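Local coordinates for protein possible galactose mutarotase (PDB 4RNL) that is of unknown function but probably interconverts the alpha and beta anomers of galactose or a related aldose, at residues A196-L202 and F231-V237; Y241-L247 and P277-T283; S266-L270 and A339-R343. All blocks are in the same frame, centred on the assembly; numbering follows the deposited sequence.

Contact 1 (A196-L202 and F231-V237); sequences AGHELRL and FRAARAV. With PO4 (phosphate ion), chain G.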
loop_
_atom_site.group_PDB
_atom_site.type_symbol
_atom_site.label_atom_id
_atom_site.label_comp_id
_atom_site.label_asym_id
_atom_site.label_seq_id
_atom_site.Cartn_x
_atom_site.Cartn_y
_atom_site.Cartn_z
ATOM N N ALA A 196 14.325 8.193 8.045
ATOM C CA ALA A 196 15.243 7.077 8.325
ATOM C C ALA A 196 15.547 6.940 9.818
ATOM O O ALA A 196 16.047 5.900 10.261
ATOM C CB ALA A 196 16.534 7.203 7.519
ATOM N N GLY A 197 15.243 7.993 10.582
ATOM C CA GLY A 197 15.383 7.966 12.027
ATOM C C GLY A 197 14.233 7.276 12.750
ATOM O O GLY A 197 14.328 7.020 13.958
ATOM N N HIS A 198 13.151 6.970 12.033
ATOM C CA HIS A 198 12.033 6.236 12.646
ATOM C C HIS A 198 12.491 4.865 13.126
ATOM O O HIS A 198 13.302 4.204 12.475
ATOM C CB HIS A 198 10.885 5.999 11.662
ATOM C CG HIS A 198 10.120 7.232 11.290
ATOM N ND1 HIS A 198 10.624 8.504 11.450
ATOM C CD2 HIS A 198 8.887 7.377 10.754
ATOM C CE1 HIS A 198 9.731 9.383 11.028
ATOM N NE2 HIS A 198 8.670 8.724 10.593
ATOM N N GLU A 199 11.933 4.419 14.246
ATOM C CA GLU A 199 12.231 3.090 14.762
ATOM C C GLU A 199 11.173 2.121 14.260
ATOM O O GLU A 199 9.971 2.393 14.353
ATOM C CB GLU A 199 12.268 3.111 16.290
ATOM C CG GLU A 199 13.399 3.986 16.829
ATOM C CD GLU A 199 13.415 4.077 18.340
ATOM O OE1 GLU A 199 12.379 3.765 18.972
ATOM O OE2 GLU A 199 14.473 4.467 18.893
ATOM N N LEU A 200 11.627 1.000 13.706
ATOM C CA LEU A 200 10.725 -0.003 13.153
ATOM C C LEU A 200 10.967 -1.328 13.843
ATOM O O LEU A 200 12.117 -1.729 14.025
ATOM C CB LEU A 200 10.975 -0.171 11.647
ATOM C CG LEU A 200 10.148 -1.252 10.940
ATOM C CD1 LEU A 200 8.666 -0.930 11.041
ATOM C CD2 LEU A 200 10.565 -1.393 9.489
ATOM N N ARG A 201 9.887 -1.992 14.241
ATOM C CA ARG A 201 9.941 -3.391 14.651
ATOM C C ARG A 201 9.047 -4.199 13.718
ATOM O O ARG A 201 7.921 -3.791 13.440
ATOM C CB ARG A 201 9.470 -3.557 16.104
ATOM C CG ARG A 201 9.545 -5.012 16.583
ATOM C CD ARG A 201 9.063 -5.200 18.025
ATOM N NE ARG A 201 7.612 -5.057 18.135
ATOM C CZ ARG A 201 6.731 -5.988 17.768
ATOM N NH1 ARG A 201 7.141 -7.145 17.261
ATOM N NH2 ARG A 201 5.431 -5.760 17.902
ATOM N N LEU A 202 9.542 -5.337 13.225
ATOM C CA LEU A 202 8.733 -6.208 12.370
ATOM C C LEU A 202 8.645 -7.585 12.975
ATOM O O LEU A 202 9.641 -8.124 13.466
ATOM C CB LEU A 202 9.330 -6.339 10.960
ATOM C CG LEU A 202 9.507 -5.078 10.123
ATOM C CD1 LEU A 202 10.274 -5.416 8.843
ATOM C CD2 LEU A 202 8.148 -4.449 9.801
ATOM N N PHE A 231 14.808 -6.728 11.946
ATOM C CA PHE A 231 13.984 -5.729 12.642
ATOM C C PHE A 231 13.172 -6.391 13.747
ATOM O O PHE A 231 12.122 -5.880 14.153
ATOM C CB PHE A 231 13.010 -5.025 11.673
ATOM C CG PHE A 231 13.661 -4.004 10.768
ATOM C CD1 PHE A 231 13.873 -2.700 11.207
ATOM C CD2 PHE A 231 14.015 -4.330 9.458
ATOM C CE1 PHE A 231 14.460 -1.748 10.373
ATOM C CE2 PHE A 231 14.605 -3.384 8.615
ATOM C CZ PHE A 231 14.826 -2.087 9.071
ATOM N N ARG A 232 13.643 -7.534 14.239
ATOM C CA ARG A 232 12.883 -8.257 15.254
ATOM C C ARG A 232 12.806 -7.459 16.558
ATOM O O ARG A 232 11.822 -7.561 17.296
ATOM C CB ARG A 232 13.469 -9.648 15.476
ATOM C CG ARG A 232 13.196 -10.627 14.307
ATOM C CD ARG A 232 13.939 -11.941 14.513
ATOM N NE ARG A 232 15.381 -11.714 14.616
ATOM C CZ ARG A 232 16.251 -12.597 15.101
ATOM N NH1 ARG A 232 15.835 -13.780 15.531
ATOM N NH2 ARG A 232 17.539 -12.291 15.161
ATOM N N ALA A 233 13.843 -6.663 16.820
ATOM C CA ALA A 233 13.832 -5.674 17.905
ATOM C C ALA A 233 13.786 -4.275 17.299
ATOM O O ALA A 233 14.492 -4.005 16.325
ATOM C CB ALA A 233 15.072 -5.826 18.778
ATOM N N ALA A 234 12.969 -3.384 17.868
ATOM C CA ALA A 234 12.792 -2.041 17.305
ATOM C C ALA A 234 14.120 -1.335 17.139
ATOM O O ALA A 234 14.929 -1.335 18.054
ATOM C CB ALA A 234 11.883 -1.212 18.189
ATOM N N ARG A 235 14.340 -0.732 15.971
ATOM C CA ARG A 235 15.588 -0.019 15.697
ATOM C C ARG A 235 15.369 0.978 14.571
ATOM O O ARG A 235 14.450 0.810 13.772
ATOM C CB ARG A 235 16.679 -1.011 15.279
ATOM C CG ARG A 235 16.177 -2.046 14.274
ATOM C CD ARG A 235 17.282 -2.573 13.358
ATOM N NE ARG A 235 17.483 -1.690 12.219
ATOM C CZ ARG A 235 17.762 -2.099 10.989
ATOM N NH1 ARG A 235 17.888 -3.393 10.722
ATOM N NH2 ARG A 235 17.909 -1.207 10.026
ATOM N N ALA A 236 16.232 1.985 14.479
ATOM C CA ALA A 236 16.141 2.958 13.390
ATOM C C ALA A 236 16.197 2.252 12.035
ATOM O O ALA A 236 16.973 1.305 11.864
ATOM C CB ALA A 236 17.258 3.986 13.504
ATOM N N VAL A 237 15.363 2.687 11.090
ATOM C CA VAL A 237 15.372 2.119 9.744
ATOM C C VAL A 237 16.759 2.297 9.118
ATOM O O VAL A 237 17.372 1.325 8.646
ATOM C CB VAL A 237 14.264 2.725 8.853
ATOM C CG1 VAL A 237 14.431 2.244 7.411
ATOM C CG2 VAL A 237 12.881 2.324 9.385
HETATM P P PO4 G . 19.144 -15.253 16.853
HETATM O O1 PO4 G . 20.198 -16.330 16.818
HETATM O O2 PO4 G . 19.603 -14.071 16.038
HETATM O O3 PO4 G . 17.844 -15.792 16.301
HETATM O O4 PO4 G . 18.957 -14.797 18.281
HETATM O O HOH W 1 9.492 -8.667 16.414
#
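This antiparallel pairing forms one edge of the nine-stranded sheet in the beta-sandwich of the aldose 1-epimerase family. Phe-231 opens the second segment. Phe-231 O accepts from Leu-202 N (2.8 Å), and the Phe-231 ring takes Leu-200 CD2 over one face, a CH-pi contact 4.0 Å from the centroid. Arg-232 turns outward, with a salt bridge to Asp-230 and hydrogen bonds to a phosphate that probably came from the crystallisation liquor. Arg-232 O shares water 1 with Leu-202 O and Arg-201 NH1; Arg-201 NE makes a salt bridge to Glu-260. Ala-234 CB rests 4.0 Å from Arg-201 CB. Arg-235 forms the hydrogen-bonded pair with Leu-200: Leu-200 N to Arg-235 O is 2.8 Å and Arg-235 N to Leu-200 O is 3.1 Å. Arg-235 NH2 is hydrogen-bonded to Tyr-241 OH. Ala-236 faces Glu-199 as a non-hydrogen-bonded pair. Val-237 is buried, with CG2 3.9 Å from Leu-200 CB. Val-237 N donates to His-198 O at 2.9 Å.

Contact 2 (Y241-L247 and P277-T283); sequences YDHNFAL and PGLQLYT
This is a buried antiparallel strand pairing inside the seven-stranded sheet of the beta-sandwich. Strands 242-246 and 278-282 run at 155°, with axes 4.4 Å apart. Both are extended, though Asp-242 is bent (psi 68°); Pro-277 and Thr-283 leave beta geometry. His-243/Leu-281 and Phe-245/Leu-279 are hydrogen-bonded pairs; Asp-242/Tyr-282, Asn-244/Gln-280 and Ala-246/Gly-278 are non-hydrogen-bonded. The N-to-O bonds are His-243 to Leu-281 3.2 Å, Leu-281 to His-243 2.9 Å, Phe-245 to Leu-279 2.7 Å and Leu-279 to Phe-245 3.1 Å. Beyond the strands, Leu-247 N meets Pro-277 O (2.8 Å), Thr-283 N meets Tyr-241 O (3.1 Å), and Tyr-241 N meets Thr-283 OG1 (2.9 Å), itself hydrogen-bonded to Asp-285. On one face Phe-245 (chi1 m) sets CE1 3.7 Å from CB of Leu-281 (t, p). On the other, NE2 of Gln-280 (t, p) donates to OD1 of Asp-242 (chi1 t) at 3.1 Å; Gln-280 OE1 bonds Gln-310. Asp-242 OD1 also bonds a glycerol, probably from the crystallisation liquor, consistent with the family's sugar pocket. Gly-278 CA lies 3.7 Å from OD1 of Asn-244 (chi1 t), whose ND2 bonds Thr-208. Strand 206-208 flanks 242-246, strand 305-310 flanks 278-282, and strand 199-202 packs on Phe-245, Leu-279 and Leu-281.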
loop_
_atom_site.group_PDB
_atom_site.type_symbol
_atom_site.label_atom_id
_atom_site.label_comp_id
_atom_site.label_asym_id
_atom_site.label_seq_id
_atom_site.Cartn_x
_atom_site.Cartn_y
_atom_site.Cartn_z
ATOM N N TYR A 241 15.912 0.314 1.813
ATOM C CA TYR A 241 15.271 -0.987 1.650
ATOM C C TYR A 241 14.291 -0.950 0.493
ATOM O O TYR A 241 13.691 0.086 0.194
ATOM C CB TYR A 241 14.533 -1.405 2.940
ATOM C CG TYR A 241 15.466 -1.636 4.107
ATOM C CD1 TYR A 241 16.044 -2.883 4.314
ATOM C CD2 TYR A 241 15.775 -0.609 4.988
ATOM C CE1 TYR A 241 16.918 -3.103 5.371
ATOM C CE2 TYR A 241 16.649 -0.814 6.057
ATOM C CZ TYR A 241 17.215 -2.067 6.238
ATOM O OH TYR A 241 18.081 -2.285 7.292
ATOM N N ASP A 242 14.145 -2.090 -0.168
ATOM C CA ASP A 242 13.068 -2.316 -1.119
ATOM C C ASP A 242 12.904 -3.824 -1.142
ATOM O O ASP A 242 13.238 -4.486 -2.128
ATOM C CB ASP A 242 13.438 -1.780 -2.501
ATOM C CG ASP A 242 12.282 -1.852 -3.482
ATOM O OD1 ASP A 242 11.151 -2.194 -3.057
ATOM O OD2 ASP A 242 12.504 -1.558 -4.682
ATOM N N HIS A 243 12.427 -4.358 -0.020
ATOM C CA HIS A 243 12.484 -5.792 0.250
ATOM C C HIS A 243 11.215 -6.288 0.907
ATOM O O HIS A 243 10.600 -5.578 1.706
ATOM C CB HIS A 243 13.660 -6.096 1.173
ATOM C CG HIS A 243 14.992 -5.841 0.542
ATOM N ND1 HIS A 243 15.540 -4.579 0.457
ATOM C CD2 HIS A 243 15.868 -6.678 -0.059
ATOM C CE1 HIS A 243 16.713 -4.653 -0.152
ATOM N NE2 HIS A 243 16.937 -5.917 -0.472
ATOM N N ASN A 244 10.829 -7.513 0.556
ATOM C CA ASN A 244 9.703 -8.188 1.175
ATOM C C ASN A 244 10.161 -8.975 2.395
ATOM O O ASN A 244 11.158 -9.705 2.336
ATOM C CB ASN A 244 9.055 -9.151 0.165
ATOM C CG ASN A 244 7.976 -10.024 0.793
ATOM O OD1 ASN A 244 6.845 -9.576 1.008
ATOM N ND2 ASN A 244 8.315 -11.284 1.068
ATOM N N PHE A 245 9.426 -8.827 3.493
ATOM C CA PHE A 245 9.638 -9.635 4.690
ATOM C C PHE A 245 8.571 -10.729 4.784
ATOM O O PHE A 245 7.398 -10.485 4.520
ATOM C CB PHE A 245 9.616 -8.733 5.936
ATOM C CG PHE A 245 10.791 -7.801 6.010
ATOM C CD1 PHE A 245 10.808 -6.622 5.272
ATOM C CD2 PHE A 245 11.908 -8.136 6.765
ATOM C CE1 PHE A 245 11.900 -5.774 5.305
ATOM C CE2 PHE A 245 13.008 -7.290 6.808
ATOM C CZ PHE A 245 13.012 -6.117 6.077
ATOM N N ALA A 246 8.991 -11.941 5.143
ATOM C CA ALA A 246 8.062 -13.039 5.381
ATOM C C ALA A 246 7.578 -12.942 6.826
ATOM O O ALA A 246 8.298 -13.287 7.765
ATOM C CB ALA A 246 8.756 -14.386 5.126
ATOM N N LEU A 247 6.359 -12.457 7.005
ATOM C CA LEU A 247 5.824 -12.239 8.340
ATOM C C LEU A 247 5.625 -13.552 9.071
ATOM O O LEU A 247 5.140 -14.528 8.489
ATOM C CB LEU A 247 4.490 -11.490 8.238
ATOM C CG LEU A 247 4.631 -10.158 7.504
ATOM C CD1 LEU A 247 3.272 -9.478 7.350
ATOM C CD2 LEU A 247 5.595 -9.259 8.263
ATOM N N PRO A 277 0.720 -12.356 4.443
ATOM C CA PRO A 277 1.930 -13.076 4.852
ATOM C C PRO A 277 3.219 -12.283 4.632
ATOM O O PRO A 277 4.298 -12.682 5.097
ATOM C CB PRO A 277 1.927 -14.280 3.911
ATOM C CG PRO A 277 1.328 -13.718 2.625
ATOM C CD PRO A 277 0.256 -12.770 3.101
ATOM N N GLY A 278 3.125 -11.186 3.900
ATOM C CA GLY A 278 4.321 -10.451 3.541
ATOM C C GLY A 278 4.190 -8.955 3.745
ATOM O O GLY A 278 3.089 -8.404 3.855
ATOM N N LEU A 279 5.336 -8.292 3.800
ATOM C CA LEU A 279 5.360 -6.846 3.918
ATOM C C LEU A 279 6.527 -6.322 3.107
ATOM O O LEU A 279 7.665 -6.724 3.326
ATOM C CB LEU A 279 5.486 -6.441 5.393
ATOM C CG LEU A 279 5.537 -4.952 5.759
ATOM C CD1 LEU A 279 4.969 -4.740 7.155
ATOM C CD2 LEU A 279 6.965 -4.450 5.753
ATOM N N GLN A 280 6.247 -5.419 2.175
ATOM C CA GLN A 280 7.313 -4.755 1.438
ATOM C C GLN A 280 7.702 -3.499 2.204
ATOM O O GLN A 280 6.856 -2.664 2.497
ATOM C CB GLN A 280 6.832 -4.362 0.037
ATOM C CG GLN A 280 7.948 -3.922 -0.910
ATOM C CD GLN A 280 8.703 -5.093 -1.496
ATOM O OE1 GLN A 280 8.271 -6.247 -1.378
ATOM N NE2 GLN A 280 9.844 -4.812 -2.121
ATOM N N LEU A 281 8.981 -3.368 2.537
ATOM C CA LEU A 281 9.478 -2.152 3.166
ATOM C C LEU A 281 10.193 -1.380 2.069
ATOM O O LEU A 281 11.122 -1.893 1.469
ATOM C CB LEU A 281 10.460 -2.507 4.289
ATOM C CG LEU A 281 11.236 -1.345 4.912
ATOM C CD1 LEU A 281 10.279 -0.314 5.462
ATOM C CD2 LEU A 281 12.163 -1.853 6.013
ATOM N N TYR A 282 9.743 -0.167 1.776
ATOM C CA TYR A 282 10.389 0.625 0.736
ATOM C C TYR A 282 10.681 2.015 1.262
ATOM O O TYR A 282 9.787 2.705 1.742
ATOM C CB TYR A 282 9.531 0.688 -0.538
ATOM C CG TYR A 282 10.163 1.549 -1.607
ATOM C CD1 TYR A 282 11.476 1.332 -2.011
ATOM C CD2 TYR A 282 9.453 2.588 -2.202
ATOM C CE1 TYR A 282 12.075 2.135 -2.983
ATOM C CE2 TYR A 282 10.033 3.391 -3.176
ATOM C CZ TYR A 282 11.340 3.157 -3.562
ATOM O OH TYR A 282 11.913 3.955 -4.520
ATOM N N THR A 283 11.941 2.419 1.180
ATOM C CA THR A 283 12.363 3.681 1.779
ATOM C C THR A 283 12.429 4.858 0.807
ATOM O O THR A 283 13.120 5.831 1.080
ATOM C CB THR A 283 13.718 3.531 2.506
ATOM O OG1 THR A 283 14.669 2.920 1.617
ATOM C CG2 THR A 283 13.555 2.644 3.730
HETATM O O HOH W 2 11.903 -6.641 -3.349
HETATM O O HOH W 3 5.063 -15.323 5.788
#

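Contact 3 (S266-L270 and A339-R343); sequences SGRAL and AFSVR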
loop_
_atom_site.group_PDB
_atom_site.type_symbol
_atom_site.label_atom_id
_atom_site.label_comp_id
_atom_site.label_asym_id
_atom_site.label_seq_id
_atom_site.Cartn_x
_atom_site.Cartn_y
_atom_site.Cartn_z
ATOM N N SER A 266 8.336 13.425 17.477
ATOM C CA SER A 266 6.949 13.868 17.608
ATOM C C SER A 266 6.208 12.983 18.589
ATOM O O SER A 266 5.185 13.382 19.168
ATOM C CB SER A 266 6.239 13.782 16.261
ATOM O OG SER A 266 6.054 12.425 15.874
ATOM N N GLY A 267 6.725 11.775 18.769
ATOM C CA GLY A 267 6.058 10.786 19.596
ATOM C C GLY A 267 4.955 9.997 18.915
ATOM O O GLY A 267 4.319 9.167 19.569
ATOM N N ARG A 268 4.722 10.225 17.622
ATOM C CA ARG A 268 3.681 9.483 16.907
ATOM C C ARG A 268 4.088 8.031 16.689
ATOM O O ARG A 268 5.236 7.740 16.351
ATOM C CB ARG A 268 3.350 10.133 15.557
ATOM C CG ARG A 268 2.691 11.509 15.691
ATOM C CD ARG A 268 1.991 11.930 14.391
ATOM N NE ARG A 268 1.517 13.318 14.461
ATOM C CZ ARG A 268 2.291 14.385 14.287
ATOM N NH1 ARG A 268 3.587 14.234 14.026
ATOM N NH2 ARG A 268 1.776 15.601 14.375
ATOM N N ALA A 269 3.137 7.127 16.893
ATOM C CA ALA A 269 3.382 5.696 16.735
ATOM C C ALA A 269 2.334 5.086 15.826
ATOM O O ALA A 269 1.169 5.486 15.856
ATOM C CB ALA A 269 3.357 5.003 18.088
ATOM N N LEU A 270 2.758 4.108 15.032
ATOM C CA LEU A 270 1.856 3.330 14.190
ATOM C C LEU A 270 2.015 1.857 14.503
ATOM O O LEU A 270 3.141 1.353 14.576
ATOM C CB LEU A 270 2.202 3.539 12.718
ATOM C CG LEU A 270 1.540 2.590 11.713
ATOM C CD1 LEU A 270 0.043 2.881 11.602
ATOM C CD2 LEU A 270 2.213 2.735 10.366
ATOM N N ALA A 339 -3.143 1.636 12.970
ATOM C CA ALA A 339 -3.581 2.174 14.259
ATOM C C ALA A 339 -2.562 3.173 14.795
ATOM O O ALA A 339 -1.426 2.806 15.107
ATOM C CB ALA A 339 -3.811 1.043 15.268
ATOM N N PHE A 340 -2.972 4.435 14.899
ATOM C CA PHE A 340 -2.075 5.496 15.348
ATOM C C PHE A 340 -2.261 5.777 16.828
ATOM O O PHE A 340 -3.370 5.688 17.357
ATOM C CB PHE A 340 -2.293 6.781 14.530
ATOM C CG PHE A 340 -1.917 6.641 13.076
ATOM C CD1 PHE A 340 -2.818 6.114 12.159
ATOM C CD2 PHE A 340 -0.650 7.012 12.632
ATOM C CE1 PHE A 340 -2.464 5.967 10.815
ATOM C CE2 PHE A 340 -0.292 6.872 11.304
ATOM C CZ PHE A 340 -1.196 6.339 10.392
ATOM N N SER A 341 -1.165 6.122 17.494
ATOM C CA SER A 341 -1.190 6.473 18.911
ATOM C C SER A 341 0.034 7.323 19.175
ATOM O O SER A 341 0.706 7.748 18.232
ATOM C CB SER A 341 -1.151 5.217 19.779
ATOM O OG SER A 341 0.031 4.473 19.530
ATOM N N VAL A 342 0.343 7.558 20.444
ATOM C CA VAL A 342 1.557 8.300 20.793
ATOM C C VAL A 342 2.278 7.616 21.934
ATOM O O VAL A 342 1.676 6.831 22.668
ATOM C CB VAL A 342 1.269 9.768 21.187
ATOM C CG1 VAL A 342 0.672 10.532 20.016
ATOM C CG2 VAL A 342 0.352 9.829 22.397
ATOM N N ARG A 343 3.573 7.905 22.065
ATOM C CA ARG A 343 4.372 7.475 23.212
ATOM C C ARG A 343 5.081 8.675 23.819
ATOM O O ARG A 343 5.349 9.672 23.135
ATOM C CB ARG A 343 5.445 6.472 22.796
ATOM C CG ARG A 343 4.979 5.279 22.008
ATOM C CD ARG A 343 6.144 4.306 21.841
ATOM N NE ARG A 343 5.910 3.345 20.768
ATOM C CZ ARG A 343 6.877 2.665 20.158
ATOM N NH1 ARG A 343 8.138 2.846 20.516
ATOM N NH2 ARG A 343 6.584 1.815 19.180
ATOM O OXT ARG A 343 5.427 8.665 25.000
HETATM O O HOH W 4 4.545 1.714 17.398
#
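The C-terminal strand is zipped here, antiparallel, onto strand 268-274 within the nine-stranded sheet of the beta-sandwich. The pieces 268-270 and 339-342 run at 149°, with a closest approach of axes of 4.5 Å. Ala-269 and Ser-341 form the hydrogen-bonded pair: Ala-269 N to Ser-341 O is 2.8 Å and Ser-341 N to Ala-269 O is 2.9 Å. Arg-268/Val-342 and Leu-270/Phe-340 are non-hydrogen-bonded pairs. One more bond, Arg-343 N to Gly-267 O (2.9 Å), carries the ladder to the last residue. Gly-267 has a positive phi of 83°, and a CB there would clash with Arg-343 O. The approach to the strand is set by an ST turn, with Arg-268 N donating to Ser-266 OG at 3.1 Å. Leu-270 CD1 sits over the face of the Phe-340 ring, 4.0 Å from its centroid. Both side chains also touch Leu-185. Arg-268 sends its guanidinium to backbone oxygens of Ala-50 and Leu-187. Water 4 links Arg-343 NH2 (2.7 Å) to Leu-270 O (3.2 Å). The chemistry is therefore mixed: backbone bonds join the strands, a leucine-phenylalanine contact lies toward the sandwich interior, and Arg-343 bonds Arg-53 NE through its carboxylate O and meets the Tyr-262 ring (cation-pi).

In the fold
From the N terminus, contact 1 comes first. It closes a 28-residue loop between 196-202 and 231-237 at the edge of the nine-stranded sheet. The chain then passes to the seven-stranded sheet and opens contact 2 at 241-247. Segment 266-270 of contact 3 lies between 241-247 and 277-283. Its partner, 339-343, is the chain end, so contacts 2 and 3 cross. Contacts 1 and 3 share the nine-stranded sheet, with strand 256-262 between strands 199-202 and 268-274. Contacts 1 and 2 touch across the sandwich: Leu-202 CD1 lies 3.7 Å from Phe-245 CG. Contacts 2 and 3 do not touch, but strand 268-274 leads directly into strand 278-282.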